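Local atomic coordinates of transferrin (Manduca sexta, PDB entry 6WB6), a protein that binds a single ferric ion together with a carbonate anion and serves in extracellular iron transport. Residues S144-K148 with D597-A601; K365-M369 with V630-N634. Numbering follows the deposited sequence.

Along the chain the segments alternate: 144-148, then 365-369, 597-601 and 630-634, so the two contacts cross. Interaction 1 joins the amino-terminal lobe to the carboxy-terminal one, while interaction 2 lies wholly inside the latter. Their centres are 21 Å apart and their nearest atoms about 9 Å, with no touch between them. What they share is the subdomain built on the antiparallel sheet 405-407, 587-590, 422-428 and 638-641: helix 597-611 packs on strand 422-428, and the loop holding residues 630-634 leads into strand 638-641. One body thus meets the other lobe through interaction 1, and interaction 2 packs helix 360-375 against the loop before strand 638-641, both away from the iron site.

Interaction 1 of 2, residues S144-K148 with D597-A601; sequences SISPK and DVSIA
Two helix beginnings meet here, one from each lobe of the transferrin. The 144-148 segment runs extended through Ile145 (phi/psi -129/172) and Ser146 (-75/161), then turns helical at Pro147 (-55/-40) and Lys148. Segment 597-601 is helical throughout, with Ala601 N hydrogen-bonded to Asp597 O at 2.8 Å. The register is a single close approach, Ser146 CA to Ser599 CA at 4.7 Å.

Ser146 takes chi1 p (67°) and directs its CB toward the opposing helix. It is the N-cap of helix 147-158: its OG is hydrogen-bonded to Glu149 N, and the proline that follows suits the first turn, where its missing amide hydrogen costs nothing. Ser599, with chi1 m (-80°), has a CA-to-CB bond that runs sideways, yet its hydroxyl presses on the backbone of its partner: Ser599 OG is 3.0 Å from both Ser146 CA and Ser146 CB, and 4.3 Å from Pro147 CD. No hydrogen bond crosses; Ser599 OG to Ser146 N, at 3.4 Å, has a poor angle. Val598 (chi1 t) has its CA-to-CB bond toward 144-148 and sets CG1 4.0 Å from Ser146 OG. Two small serines thus let the backbones come close across the lobe interface, the shortest C to O approaches slightly inside van der Waals distance, with only 116 Å² buried.

Ile145 (chi1 p) leads its end away, as does Lys148 (t, p, p, t), whose NZ forms a salt bridge with Glu151. Trp178 of helix 172-181 touches Ser146, Lys148 and Val598, Pro147 rests on His346 and Leu351, and Ile600 and Ala601 of helix 597-611 pack on strand 422-428.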
loop_
_atom_site.group_PDB
_atom_site.type_symbol
_atom_site.label_atom_id
_atom_site.label_comp_id
_atom_site.label_asym_id
_atom_site.label_seq_id
_atom_site.Cartn_x
_atom_site.Cartn_y
_atom_site.Cartn_z
ATOM N N SER A 144 -3.471 -12.788 -20.014
ATOM C CA SER A 144 -2.461 -13.667 -19.442
ATOM C C SER A 144 -1.592 -12.931 -18.427
ATOM O O SER A 144 -0.960 -13.580 -17.583
ATOM C CB SER A 144 -1.603 -14.303 -20.545
ATOM O OG SER A 144 -1.316 -13.392 -21.598
ATOM N N ILE A 145 -1.586 -11.596 -18.443
ATOM C CA ILE A 145 -0.785 -10.819 -17.508
ATOM C C ILE A 145 -1.662 -9.766 -16.827
ATOM O O ILE A 145 -2.816 -9.546 -17.191
ATOM C CB ILE A 145 0.420 -10.151 -18.198
ATOM C CG1 ILE A 145 -0.066 -9.234 -19.315
ATOM C CG2 ILE A 145 1.377 -11.200 -18.743
ATOM C CD1 ILE A 145 1.088 -8.515 -20.084
ATOM N N SER A 146 -1.083 -9.108 -15.832
ATOM C CA SER A 146 -1.790 -8.106 -15.065
ATOM C C SER A 146 -1.955 -6.801 -15.833
ATOM O O SER A 146 -1.231 -6.530 -16.795
ATOM C CB SER A 146 -1.029 -7.806 -13.795
ATOM O OG SER A 146 0.182 -7.173 -14.146
ATOM N N PRO A 147 -2.900 -5.953 -15.403
ATOM C CA PRO A 147 -2.999 -4.610 -15.992
ATOM C C PRO A 147 -1.709 -3.796 -15.936
ATOM O O PRO A 147 -1.422 -3.070 -16.888
ATOM C CB PRO A 147 -4.108 -3.963 -15.159
ATOM C CG PRO A 147 -5.015 -5.126 -14.804
ATOM C CD PRO A 147 -4.084 -6.287 -14.584
ATOM N N LYS A 148 -0.953 -3.846 -14.834
ATOM C CA LYS A 148 0.285 -3.082 -14.795
ATOM C C LYS A 148 1.246 -3.588 -15.866
ATOM O O LYS A 148 1.855 -2.795 -16.598
ATOM C CB LYS A 148 0.920 -3.163 -13.407
ATOM C CG LYS A 148 2.112 -2.234 -13.206
ATOM C CD LYS A 148 1.800 -0.760 -13.529
ATOM C CE LYS A 148 0.549 -0.248 -12.750
ATOM N NZ LYS A 148 0.192 1.147 -13.120
ATOM N N ASP A 597 -0.625 -14.827 -9.736
ATOM C CA ASP A 597 -0.310 -14.304 -8.413
ATOM C C ASP A 597 0.018 -12.811 -8.469
ATOM O O ASP A 597 -0.374 -12.045 -7.579
ATOM C CB ASP A 597 0.831 -15.110 -7.795
ATOM C CG ASP A 597 0.379 -16.510 -7.373
ATOM O OD1 ASP A 597 -0.798 -16.820 -7.600
ATOM O OD2 ASP A 597 1.181 -17.301 -6.830
ATOM N N VAL A 598 0.702 -12.373 -9.526
ATOM C CA VAL A 598 0.984 -10.948 -9.695
ATOM C C VAL A 598 -0.320 -10.157 -9.795
ATOM O O VAL A 598 -0.539 -9.182 -9.061
ATOM C CB VAL A 598 1.901 -10.745 -10.921
ATOM C CG1 VAL A 598 2.019 -9.285 -11.299
ATOM C CG2 VAL A 598 3.284 -11.361 -10.626
ATOM N N SER A 599 -1.236 -10.606 -10.648
ATOM C CA SER A 599 -2.504 -9.900 -10.783
ATOM C C SER A 599 -3.286 -9.859 -9.471
ATOM O O SER A 599 -3.977 -8.871 -9.191
ATOM C CB SER A 599 -3.334 -10.547 -11.887
ATOM O OG SER A 599 -2.891 -10.108 -13.153
ATOM N N ILE A 600 -3.150 -10.886 -8.635
ATOM C CA ILE A 600 -3.924 -10.962 -7.396
ATOM C C ILE A 600 -3.278 -10.135 -6.296
ATOM O O ILE A 600 -3.956 -9.436 -5.527
ATOM C CB ILE A 600 -4.076 -12.434 -6.979
ATOM C CG1 ILE A 600 -5.059 -13.122 -7.940
ATOM C CG2 ILE A 600 -4.528 -12.538 -5.529
ATOM C CD1 ILE A 600 -5.381 -14.547 -7.559
ATOM N N ALA A 601 -1.968 -10.235 -6.180
ATOM C CA ALA A 601 -1.263 -9.496 -5.151
ATOM C C ALA A 601 -1.221 -8.009 -5.457
ATOM O O ALA A 601 -1.104 -7.203 -4.542
ATOM C CB ALA A 601 0.167 -10.034 -5.014
#

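Interaction 2 of 2, residues K365-M369 with V630-N634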
loop_
_atom_site.group_PDB
_atom_site.type_symbol
_atom_site.label_atom_id
_atom_site.label_comp_id
_atom_site.label_asym_id
_atom_site.label_seq_id
_atom_site.Cartn_x
_atom_site.Cartn_y
_atom_site.Cartn_z
ATOM N N LYS A 365 -16.183 -2.597 4.342
ATOM C CA LYS A 365 -14.803 -2.127 4.325
ATOM C C LYS A 365 -14.162 -2.413 2.978
ATOM O O LYS A 365 -13.437 -1.570 2.428
ATOM C CB LYS A 365 -14.001 -2.778 5.466
ATOM C CG LYS A 365 -12.561 -2.247 5.581
ATOM C CD LYS A 365 -11.775 -2.831 6.746
ATOM C CE LYS A 365 -10.319 -2.377 6.665
ATOM N NZ LYS A 365 -9.457 -2.770 7.829
ATOM N N CYS A 366 -14.451 -3.581 2.409
ATOM C CA CYS A 366 -13.920 -3.920 1.091
ATOM C C CYS A 366 -14.448 -2.970 0.019
ATOM O O CYS A 366 -13.718 -2.580 -0.902
ATOM C CB CYS A 366 -14.278 -5.371 0.767
ATOM S SG CYS A 366 -13.761 -5.910 -0.842
ATOM N N ARG A 367 -15.710 -2.556 0.137
ATOM C CA ARG A 367 -16.273 -1.650 -0.860
ATOM C C ARG A 367 -15.699 -0.245 -0.735
ATOM O O ARG A 367 -15.496 0.426 -1.748
ATOM C CB ARG A 367 -17.789 -1.610 -0.745
ATOM C CG ARG A 367 -18.428 -2.878 -1.324
ATOM C CD ARG A 367 -19.962 -2.868 -1.191
ATOM N NE ARG A 367 -20.541 -4.041 -1.842
ATOM C CZ ARG A 367 -21.718 -4.568 -1.527
ATOM N NH1 ARG A 367 -22.456 -4.025 -0.556
ATOM N NH2 ARG A 367 -22.153 -5.643 -2.187
ATOM N N ALA A 368 -15.484 0.241 0.495
ATOM C CA ALA A 368 -14.869 1.557 0.656
ATOM C C ALA A 368 -13.419 1.512 0.193
ATOM O O ALA A 368 -12.942 2.429 -0.476
ATOM C CB ALA A 368 -14.971 2.023 2.115
ATOM N N MET A 369 -12.735 0.410 0.483
ATOM C CA MET A 369 -11.381 0.209 -0.012
ATOM C C MET A 369 -11.345 0.128 -1.534
ATOM O O MET A 369 -10.414 0.636 -2.165
ATOM C CB MET A 369 -10.808 -1.054 0.614
ATOM C CG MET A 369 -9.394 -1.361 0.261
ATOM S SD MET A 369 -8.712 -2.510 1.453
ATOM C CE MET A 369 -9.955 -3.793 1.431
ATOM N N VAL A 630 -10.836 -6.182 10.751
ATOM C CA VAL A 630 -11.687 -6.384 9.593
ATOM C C VAL A 630 -10.797 -6.491 8.358
ATOM O O VAL A 630 -10.063 -5.550 8.034
ATOM C CB VAL A 630 -12.700 -5.247 9.452
ATOM C CG1 VAL A 630 -13.692 -5.594 8.381
ATOM C CG2 VAL A 630 -13.413 -4.992 10.786
ATOM N N ILE A 631 -10.872 -7.632 7.664
ATOM C CA ILE A 631 -10.059 -7.948 6.478
ATOM C C ILE A 631 -8.596 -8.104 6.858
ATOM O O ILE A 631 -7.985 -9.137 6.578
ATOM C CB ILE A 631 -10.197 -6.900 5.358
ATOM C CG1 ILE A 631 -11.647 -6.844 4.880
ATOM C CG2 ILE A 631 -9.295 -7.288 4.179
ATOM C CD1 ILE A 631 -11.932 -5.913 3.761
ATOM N N PHE A 632 -8.013 -7.077 7.464
ATOM C CA PHE A 632 -6.641 -7.141 7.945
ATOM C C PHE A 632 -6.653 -7.041 9.457
ATOM O O PHE A 632 -7.535 -6.410 10.045
ATOM C CB PHE A 632 -5.761 -6.013 7.343
ATOM C CG PHE A 632 -5.850 -5.906 5.815
ATOM C CD1 PHE A 632 -5.173 -6.794 5.004
ATOM C CD2 PHE A 632 -6.620 -4.931 5.225
ATOM C CE1 PHE A 632 -5.275 -6.735 3.632
ATOM C CE2 PHE A 632 -6.722 -4.841 3.851
ATOM C CZ PHE A 632 -6.038 -5.748 3.043
ATOM N N ASN A 633 -5.658 -7.644 10.092
ATOM C CA ASN A 633 -5.505 -7.411 11.517
ATOM C C ASN A 633 -4.965 -6.012 11.747
ATOM O O ASN A 633 -4.102 -5.539 11.003
ATOM C CB ASN A 633 -4.583 -8.439 12.135
ATOM C CG ASN A 633 -5.221 -9.795 12.178
ATOM O OD1 ASN A 633 -6.231 -9.966 12.844
ATOM N ND2 ASN A 633 -4.668 -10.753 11.432
ATOM N N ASN A 634 -5.495 -5.345 12.772
ATOM C CA ASN A 634 -5.010 -4.010 13.128
ATOM C C ASN A 634 -3.504 -3.997 13.342
ATOM O O ASN A 634 -2.868 -2.964 13.153
ATOM C CB ASN A 634 -5.716 -3.495 14.395
ATOM C CG ASN A 634 -7.177 -3.107 14.162
ATOM O OD1 ASN A 634 -7.886 -3.695 13.325
ATOM N ND2 ASN A 634 -7.646 -2.122 14.930
#
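Ile631 is the apolar centre, its CD1 pushed against one face of helix 360-375: 3.7 Å from Met369 CE, 3.8 Å from Cys366 CB and 4.1 Å from Lys365 CB. It is the middle residue of a classic gamma-turn (phi/psi 67/-57, unusual for a beta-branched residue), closed by a weak hydrogen bond from Phe632 N to Val630 O at 2.6 Å. Beside it, Met369 makes a Met-aromatic contact with Phe632, SD lying in the ring plane at the edge, 5.2 Å from the centroid and 3.9 Å from CE2. Farther out, the all-trans chain of Lys365 slides along Val630 (CD to CG1, 3.7 Å), and its NZ donates to Val630 O at 2.9 Å. That ammonium group also bonds to Ile620 O, so the lysine ties two loop carbonyls to the helix. The Cys366-Cys384 disulfide and contacts with Leu382 join the helix to strand 381-386; Ile631 rests on Leu355 of strand 352-357, and Phe632, in the loop leading to strand 638-641, meets Trp588 of strand 587-590.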